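Lipoxygenase (Cyanothece sp., PDB 5EK8) probably adds molecular oxygen to polyunsaturated fatty acids as a 9R-lipoxygenase, using a non-heme iron centre in a largely helical domain. Local coordinates at residues Thr550-Asp553 with Asn554-Cys558; Gln476-Ala479 with Asp480-Glu484; Glu465-Asp468 with Ala469-Lys473; Tyr370-Ala373 with Cys374-Leu378. All blocks are in the same frame, centred on the assembly; numbering follows the deposited sequence.

Contact 1 (Thr550-Asp553 with Asn554-Cys558); sequences TDID and NLKQC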
# COMPACT_ATOMS: atom_id res chain seq x y z
N THR A 550 -23.28 2.47 18.00
CA THR A 550 -21.87 2.18 18.23
C THR A 550 -21.21 1.48 17.05
O THR A 550 -20.19 1.93 16.54
CB THR A 550 -21.68 1.32 19.50
OG1 THR A 550 -22.02 2.09 20.65
CG2 THR A 550 -20.24 0.85 19.62
N ASP A 551 -21.81 0.37 16.63
CA ASP A 551 -21.24 -0.45 15.56
C ASP A 551 -21.15 0.33 14.24
O ASP A 551 -20.14 0.26 13.54
CB ASP A 551 -22.06 -1.73 15.37
CG ASP A 551 -21.89 -2.71 16.51
OD1 ASP A 551 -20.84 -2.66 17.19
OD2 ASP A 551 -22.80 -3.54 16.73
N ILE A 552 -22.21 1.06 13.92
CA ILE A 552 -22.25 1.88 12.72
C ILE A 552 -21.15 2.94 12.77
O ILE A 552 -20.43 3.13 11.80
CB ILE A 552 -23.62 2.57 12.54
CG1 ILE A 552 -24.70 1.53 12.20
CG2 ILE A 552 -23.55 3.62 11.45
CD1 ILE A 552 -24.62 1.01 10.77
N ASP A 553 -21.00 3.61 13.91
CA ASP A 553 -19.95 4.62 14.07
C ASP A 553 -18.56 4.00 13.92
O ASP A 553 -17.67 4.59 13.29
CB ASP A 553 -20.07 5.32 15.42
CG ASP A 553 -21.27 6.24 15.49
OD1 ASP A 553 -21.75 6.67 14.42
OD2 ASP A 553 -21.72 6.53 16.62
N ASN A 554 -18.39 2.81 14.48
CA ASN A 554 -17.17 2.03 14.31
C ASN A 554 -16.85 1.82 12.84
O ASN A 554 -15.73 2.08 12.39
CB ASN A 554 -17.29 0.68 15.01
CG ASN A 554 -16.94 0.74 16.48
OD1 ASN A 554 -16.54 1.78 16.99
ND2 ASN A 554 -17.09 -0.39 17.17
N LEU A 555 -17.84 1.35 12.09
CA LEU A 555 -17.68 1.08 10.67
C LEU A 555 -17.34 2.36 9.90
O LEU A 555 -16.45 2.35 9.06
CB LEU A 555 -18.94 0.44 10.10
CG LEU A 555 -18.79 -0.08 8.67
CD1 LEU A 555 -17.61 -1.06 8.59
CD2 LEU A 555 -20.07 -0.74 8.20
N LYS A 556 -18.05 3.44 10.20
CA LYS A 556 -17.78 4.74 9.58
C LYS A 556 -16.34 5.17 9.81
O LYS A 556 -15.68 5.67 8.89
CB LYS A 556 -18.75 5.80 10.11
CG LYS A 556 -20.20 5.57 9.74
CD LYS A 556 -21.13 6.16 10.77
CE LYS A 556 -21.41 7.63 10.51
NZ LYS A 556 -22.42 7.81 9.44
N GLN A 557 -15.85 4.98 11.03
CA GLN A 557 -14.48 5.36 11.35
C GLN A 557 -13.46 4.50 10.61
O GLN A 557 -12.47 5.02 10.09
CB GLN A 557 -14.24 5.28 12.87
CG GLN A 557 -12.77 5.39 13.28
CD GLN A 557 -12.10 6.68 12.80
OE1 GLN A 557 -12.76 7.67 12.50
NE2 GLN A 557 -10.77 6.66 12.72
N CYS A 558 -13.72 3.20 10.56
CA CYS A 558 -12.83 2.29 9.84
C CYS A 558 -12.77 2.67 8.36
O CYS A 558 -11.70 2.67 7.74
CB CYS A 558 -13.31 0.84 10.02
SG CYS A 558 -12.20 -0.42 9.33
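Thr550-Asp553 and Asn554-Cys558 are successive turns of helix 549-574, and four backbone hydrogen bonds tie them: the amides of Asn554, Leu555, Lys556 and Gln557 reach the carbonyls of Thr550, Asp551, Ile552 and Asp553. The straightest runs from Lys556 N to Ile552 O, 2.9 Å long with an N-H...O angle of 167°.

Apolar contact comes from the aliphatic part of Lys556. Its CD meets Ile552 CG2 at 3.6 Å, the two side chains running past each other at a slant. With CG beside the backbone N (chi1 -66°), the chain folds back over the preceding turn, which also leaves CD 3.7 Å from Asp553 OD1.

Charge does not join these turns directly, since Lys556 NZ and Asp553 OD1 stay 5.2 Å apart. The amine instead forms a salt bridge with Asp468. Asn554 and Thr550 point the same way, ND2 lying 4.2 Å from CG2, but the amide donates to the carbonyl of Ile541.

Gln557 NE2 is held by the carbonyls of Trp437 and Trp440. On another side, Asp551, Ile552 and Leu555 pack against helix 482-495, while Lys556 lies on helix 451-473.

Contact 2 (Gln476-Ala479 with Asp480-Glu484); sequences QAIA and DEWVE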
# COMPACT_ATOMS: atom_id res chain seq x y z
N GLN A 476 -30.60 1.16 4.86
CA GLN A 476 -31.41 -0.05 4.88
C GLN A 476 -30.62 -1.25 4.36
O GLN A 476 -30.63 -2.32 4.98
CB GLN A 476 -32.68 0.14 4.05
CG GLN A 476 -33.71 -0.95 4.27
CD GLN A 476 -34.02 -1.18 5.75
OE1 GLN A 476 -34.10 -0.23 6.54
NE2 GLN A 476 -34.18 -2.44 6.13
N ALA A 477 -29.93 -1.07 3.24
CA ALA A 477 -29.15 -2.15 2.65
C ALA A 477 -27.94 -2.51 3.52
O ALA A 477 -27.60 -3.68 3.67
CB ALA A 477 -28.71 -1.78 1.25
N ILE A 478 -27.31 -1.49 4.09
CA ILE A 478 -26.16 -1.70 4.97
C ILE A 478 -26.56 -2.53 6.19
O ILE A 478 -25.82 -3.42 6.60
CB ILE A 478 -25.55 -0.36 5.44
CG1 ILE A 478 -24.84 0.34 4.27
CG2 ILE A 478 -24.56 -0.57 6.57
CD1 ILE A 478 -24.17 1.63 4.66
N ALA A 479 -27.73 -2.25 6.74
CA ALA A 479 -28.23 -3.00 7.89
C ALA A 479 -28.70 -4.41 7.51
O ALA A 479 -28.44 -5.37 8.24
CB ALA A 479 -29.37 -2.24 8.57
N ASP A 480 -29.38 -4.52 6.38
CA ASP A 480 -29.93 -5.80 5.91
C ASP A 480 -28.85 -6.87 5.71
O ASP A 480 -29.10 -8.06 5.90
CB ASP A 480 -30.70 -5.61 4.60
CG ASP A 480 -32.07 -4.98 4.81
OD1 ASP A 480 -32.47 -4.82 5.98
OD2 ASP A 480 -32.74 -4.66 3.81
N GLU A 481 -27.66 -6.44 5.33
CA GLU A 481 -26.56 -7.37 5.07
C GLU A 481 -25.39 -7.08 6.00
O GLU A 481 -24.23 -7.10 5.58
CB GLU A 481 -26.13 -7.30 3.61
CG GLU A 481 -27.18 -7.79 2.62
CD GLU A 481 -27.43 -9.29 2.71
OE1 GLU A 481 -26.73 -9.98 3.51
OE2 GLU A 481 -28.31 -9.79 1.99
N TRP A 482 -25.71 -6.81 7.26
CA TRP A 482 -24.72 -6.47 8.27
C TRP A 482 -23.82 -7.66 8.61
O TRP A 482 -22.69 -7.49 9.08
CB TRP A 482 -25.42 -5.95 9.52
CG TRP A 482 -24.48 -5.51 10.59
CD1 TRP A 482 -24.09 -6.22 11.69
CD2 TRP A 482 -23.79 -4.25 10.66
NE1 TRP A 482 -23.21 -5.49 12.44
CE2 TRP A 482 -23.01 -4.28 11.84
CE3 TRP A 482 -23.76 -3.12 9.85
CZ2 TRP A 482 -22.21 -3.20 12.22
CZ3 TRP A 482 -22.96 -2.05 10.23
CH2 TRP A 482 -22.20 -2.10 11.40
N VAL A 483 -24.33 -8.86 8.35
CA VAL A 483 -23.58 -10.09 8.58
C VAL A 483 -22.24 -10.04 7.85
O VAL A 483 -21.22 -10.50 8.37
CB VAL A 483 -24.39 -11.32 8.12
CG1 VAL A 483 -23.51 -12.56 8.06
CG2 VAL A 483 -25.58 -11.54 9.05
N GLU A 484 -22.25 -9.46 6.66
CA GLU A 484 -21.03 -9.27 5.89
C GLU A 484 -20.05 -8.39 6.66
O GLU A 484 -18.86 -8.67 6.71
CB GLU A 484 -21.33 -8.67 4.51
CG GLU A 484 -22.08 -9.61 3.58
CD GLU A 484 -22.03 -9.17 2.12
OE1 GLU A 484 -21.54 -8.06 1.85
OE2 GLU A 484 -22.49 -9.95 1.25
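Between Gln476-Ala479 and Asp480-Glu484 the helical pattern breaks at Glu481 (phi/psi -120°/43°): Asp480 N still donates to Gln476 O at 2.9 Å and Glu481 N to Ala477 O at 3.2 Å, but Trp482 N turns to Ala479 O, one residue closer in sequence. That last bond is also 3.2 Å long, with the donor standing well above the carbonyl plane and away from the lone-pair directions.

Before the break, Gln476 and Asp480 bring their polar ends together, NE2 lying 2.9 Å from OD1. The amide and carboxylate planes are 70° apart, a marked twist. Gln476 gets there by a bend at chi2, which swings its amide forward along the helix to the aspartate one turn on.

This is a break between consecutive helices: helix 475-480 stops, Glu481 alone leaves helical phi/psi, and helix 482-495 follows. Asn381 donates from ND2 to the carbonyl of Glu481 at this junction.

Past the break, Trp482 CE3 makes a loose apolar contact with Ile478 CG2, 4.2 Å away. The carbonyl oxygen of Ile478 approaches the same ring at its edge, close to the ring plane and 3.9 Å from CE3. Trp482 NE1 donates to Thr542 OG1, which gives the indole a polar anchor beyond the turn. Further along, the carboxylate of Glu484 accepts from the backbone amides of Arg379, Lys380 and Asn381 and from Asn70 ND2, the last in the N-terminal beta-strand region, probably the PLAT domain.

Contact 3 (Glu465-Asp468 with Ala469-Lys473); sequences EYVD and AFFAK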
# COMPACT_ATOMS: atom_id res chain seq x y z
N GLU A 465 -17.89 13.98 5.61
CA GLU A 465 -19.11 14.29 4.86
C GLU A 465 -19.52 13.12 3.97
O GLU A 465 -20.67 12.68 3.99
CB GLU A 465 -18.91 15.54 4.00
CG GLU A 465 -18.72 16.84 4.76
CD GLU A 465 -18.54 18.03 3.82
OE1 GLU A 465 -19.33 18.16 2.86
OE2 GLU A 465 -17.61 18.84 4.04
N TYR A 466 -18.55 12.63 3.21
CA TYR A 466 -18.78 11.52 2.28
C TYR A 466 -19.35 10.30 2.99
O TYR A 466 -20.39 9.79 2.60
CB TYR A 466 -17.49 11.16 1.56
CG TYR A 466 -17.54 9.86 0.80
CD1 TYR A 466 -18.51 9.64 -0.18
CD2 TYR A 466 -16.61 8.85 1.04
CE1 TYR A 466 -18.56 8.44 -0.88
CE2 TYR A 466 -16.65 7.66 0.35
CZ TYR A 466 -17.63 7.46 -0.61
OH TYR A 466 -17.65 6.27 -1.30
N VAL A 467 -18.65 9.84 4.02
CA VAL A 467 -19.03 8.64 4.76
C VAL A 467 -20.42 8.78 5.37
O VAL A 467 -21.26 7.89 5.24
CB VAL A 467 -18.02 8.31 5.88
CG1 VAL A 467 -18.54 7.18 6.76
CG2 VAL A 467 -16.67 7.95 5.28
N ASP A 468 -20.66 9.91 6.04
CA ASP A 468 -21.97 10.18 6.62
C ASP A 468 -23.07 10.09 5.56
O ASP A 468 -24.07 9.39 5.75
CB ASP A 468 -21.99 11.57 7.28
CG ASP A 468 -21.34 11.58 8.65
OD1 ASP A 468 -21.39 10.54 9.33
OD2 ASP A 468 -20.80 12.63 9.04
N ALA A 469 -22.86 10.79 4.45
CA ALA A 469 -23.83 10.79 3.36
C ALA A 469 -24.12 9.39 2.83
O ALA A 469 -25.27 8.97 2.74
CB ALA A 469 -23.34 11.68 2.23
N PHE A 470 -23.05 8.67 2.50
CA PHE A 470 -23.16 7.32 1.96
C PHE A 470 -23.93 6.40 2.90
O PHE A 470 -24.87 5.72 2.48
CB PHE A 470 -21.78 6.74 1.68
CG PHE A 470 -21.80 5.40 0.98
CD1 PHE A 470 -21.86 4.22 1.71
CD2 PHE A 470 -21.75 5.33 -0.40
CE1 PHE A 470 -21.88 3.00 1.08
CE2 PHE A 470 -21.76 4.11 -1.04
CZ PHE A 470 -21.83 2.94 -0.31
N PHE A 471 -23.52 6.40 4.16
CA PHE A 471 -24.17 5.58 5.17
C PHE A 471 -25.65 5.91 5.28
O PHE A 471 -26.49 5.02 5.43
CB PHE A 471 -23.50 5.75 6.53
CG PHE A 471 -22.38 4.78 6.78
CD1 PHE A 471 -22.52 3.77 7.71
CD2 PHE A 471 -21.19 4.88 6.07
CE1 PHE A 471 -21.50 2.87 7.94
CE2 PHE A 471 -20.16 3.98 6.30
CZ PHE A 471 -20.31 2.98 7.23
N ALA A 472 -25.97 7.20 5.20
CA ALA A 472 -27.36 7.63 5.26
C ALA A 472 -28.16 7.08 4.08
O ALA A 472 -29.26 6.54 4.25
CB ALA A 472 -27.45 9.15 5.30
N LYS A 473 -27.59 7.21 2.88
CA LYS A 473 -28.28 6.80 1.65
C LYS A 473 -28.58 5.30 1.60
O LYS A 473 -29.69 4.90 1.24
CB LYS A 473 -27.45 7.20 0.43
CG LYS A 473 -27.93 6.58 -0.87
CD LYS A 473 -27.08 7.01 -2.06
CE LYS A 473 -27.29 8.48 -2.38
NZ LYS A 473 -26.58 8.89 -3.62
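Val467 and Phe471 lie side by side on the same face of helix 451-473 and point the same way. Val467 CG1 meets the CD2-CE2 bond of Phe471, 3.6 Å from each atom, from off the ring plane. CG1 is anti to the backbone N (chi1 172°), which directs this branch along the helix toward the ring. The carbonyl oxygen of Val467 also sits at the ring edge, near its plane.

A looser pair follows on the adjacent face. Tyr466 CE1 is 4.5 Å from Phe470 CB, and Tyr466 OH is 4.3 Å from Phe470 CD2, distances of grazing rather than close packing.

Regular backbone bonds set the spacing of both pairs. Phe470 N donates to Tyr466 O and Phe471 N to Val467 O, each at 2.9 Å with N-H...O angles of 171° and 169°; Ala469 and Ala472 continue the pattern to Glu465 and Asp468.

Farther out, Lys473 forms a salt bridge with Glu640. Met386 of helix 383-391 touches Tyr466, Val467 and Phe470, and Ile383 touches Phe471. Helix 549-574 meets Tyr466 through Ile563, Phe471 through Leu555 and Asp468 through a salt bridge from Lys556, while helix 639-647 packs on Tyr466 through Leu641.

Contact 4 (Tyr370-Ala373 with Cys374-Leu378); sequences YAVA and CFRNL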
# COMPACT_ATOMS: atom_id res chain seq x y z
N TYR A 370 -6.88 -4.89 5.23
CA TYR A 370 -8.21 -4.39 4.96
C TYR A 370 -8.65 -4.79 3.57
O TYR A 370 -9.82 -5.09 3.36
CB TYR A 370 -8.25 -2.87 5.10
CG TYR A 370 -8.07 -2.40 6.51
CD1 TYR A 370 -9.10 -2.54 7.45
CD2 TYR A 370 -6.88 -1.82 6.92
CE1 TYR A 370 -8.94 -2.10 8.75
CE2 TYR A 370 -6.71 -1.39 8.22
CZ TYR A 370 -7.74 -1.53 9.13
OH TYR A 370 -7.55 -1.09 10.41
N ALA A 371 -7.72 -4.79 2.62
CA ALA A 371 -8.04 -5.24 1.27
C ALA A 371 -8.52 -6.69 1.26
O ALA A 371 -9.64 -6.98 0.84
CB ALA A 371 -6.83 -5.08 0.36
N VAL A 372 -7.67 -7.58 1.76
CA VAL A 372 -7.98 -9.00 1.79
C VAL A 372 -9.31 -9.27 2.49
O VAL A 372 -10.18 -9.95 1.93
CB VAL A 372 -6.87 -9.81 2.49
CG1 VAL A 372 -7.27 -11.27 2.57
CG2 VAL A 372 -5.55 -9.65 1.74
N ALA A 373 -9.48 -8.74 3.70
CA ALA A 373 -10.74 -8.91 4.43
C ALA A 373 -11.93 -8.41 3.61
O ALA A 373 -12.97 -9.09 3.50
CB ALA A 373 -10.67 -8.19 5.76
N CYS A 374 -11.78 -7.21 3.04
CA CYS A 374 -12.83 -6.57 2.26
C CYS A 374 -13.31 -7.45 1.12
O CYS A 374 -14.49 -7.78 1.03
CB CYS A 374 -12.33 -5.24 1.70
SG CYS A 374 -13.41 -4.51 0.45
N PHE A 375 -12.38 -7.83 0.25
CA PHE A 375 -12.74 -8.65 -0.90
C PHE A 375 -13.19 -10.04 -0.48
O PHE A 375 -13.89 -10.73 -1.22
CB PHE A 375 -11.57 -8.74 -1.89
CG PHE A 375 -11.40 -7.51 -2.74
CD1 PHE A 375 -12.16 -7.34 -3.88
CD2 PHE A 375 -10.50 -6.52 -2.38
CE1 PHE A 375 -12.02 -6.21 -4.66
CE2 PHE A 375 -10.35 -5.39 -3.16
CZ PHE A 375 -11.11 -5.24 -4.30
N ARG A 376 -12.80 -10.45 0.72
CA ARG A 376 -13.22 -11.73 1.25
C ARG A 376 -14.69 -11.72 1.64
O ARG A 376 -15.40 -12.70 1.42
CB ARG A 376 -12.38 -12.14 2.45
CG ARG A 376 -11.11 -12.88 2.11
CD ARG A 376 -10.30 -13.19 3.37
NE ARG A 376 -10.91 -14.25 4.16
CZ ARG A 376 -10.51 -15.51 4.13
NH1 ARG A 376 -9.50 -15.87 3.36
NH2 ARG A 376 -11.12 -16.42 4.88
N ASN A 377 -15.16 -10.62 2.22
CA ASN A 377 -16.47 -10.66 2.88
C ASN A 377 -17.52 -9.64 2.43
O ASN A 377 -18.67 -9.72 2.86
CB ASN A 377 -16.26 -10.51 4.40
CG ASN A 377 -15.35 -11.58 4.97
OD1 ASN A 377 -15.77 -12.72 5.19
ND2 ASN A 377 -14.09 -11.22 5.21
N LEU A 378 -17.15 -8.69 1.58
CA LEU A 378 -18.08 -7.64 1.18
C LEU A 378 -18.61 -7.82 -0.24
O LEU A 378 -17.89 -7.56 -1.21
CB LEU A 378 -17.43 -6.27 1.33
CG LEU A 378 -17.03 -5.89 2.75
CD1 LEU A 378 -16.47 -4.47 2.81
CD2 LEU A 378 -18.23 -6.05 3.69
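Val372 and Arg376 extend side by side in one direction, and the contact is made by CG1 of the valine and CD of the arginine, 3.7 Å apart. The aliphatic part of Arg376 thus lies alongside the branched side chain, and a bend at chi3 then turns the guanidinium group off the helix. There NE forms a salt bridge with Asp491, while NH1 pairs with Asp63 and donates to the carbonyl of Trp163.

Phe375 is turned differently: the carbonyl oxygen of Ala371 lies at the edge of its ring, near the ring plane and 3.4 Å from CD2. The same oxygen accepts Phe375 N at 2.9 Å in a nearly straight bond. The ring itself stacks on that of Trp163.

Asn377 folds back on the preceding turn and grips Ala373 O with two donors, its side-chain ND2 and its backbone N, each 3.0 Å from that oxygen. Neither bond is straight: the N-H...O angles are 142° for ND2 and 130° for N. CG lies beside the backbone N, which brings ND2 round to the same carbonyl oxygen that the backbone N reaches. ND2 also donates to Asp491, so one carboxylate oxygen is shared by Arg376 NE and Asn377 ND2.

Helical geometry ends at Leu378. These turns close helix 337-377, which carries the iron ligands His359 and His364 farther back; a long helix supplying two histidines to the metal is typical of the lipoxygenase catalytic domain.

How the contacts relate
Contacts 1, 2 and 3 cluster, their centres 12 to 15 Å apart. Trp482 of contact 2 lies against contact 1, CZ3 reaching Ile552 CD1 at 3.5 Å, and a salt bridge from Lys556 NZ to Asp468 OD1 (2.9 Å) joins contacts 1 and 3. Contact 2 meets contact 3 through Ile478 CD1, 4.0 Å from Phe471 CA. Contact 4 touches contact 1 at Cys558 SG to Tyr370 CE1 (3.7 Å) and contact 2 at Glu484, but stays about 9 Å from contact 3 at the nearest atoms. Contact 4 comes within about 14 Å of the iron, measured from the Ala371 side chain; contact 1 shares helix 549-574 with iron ligands His570 and Asn574.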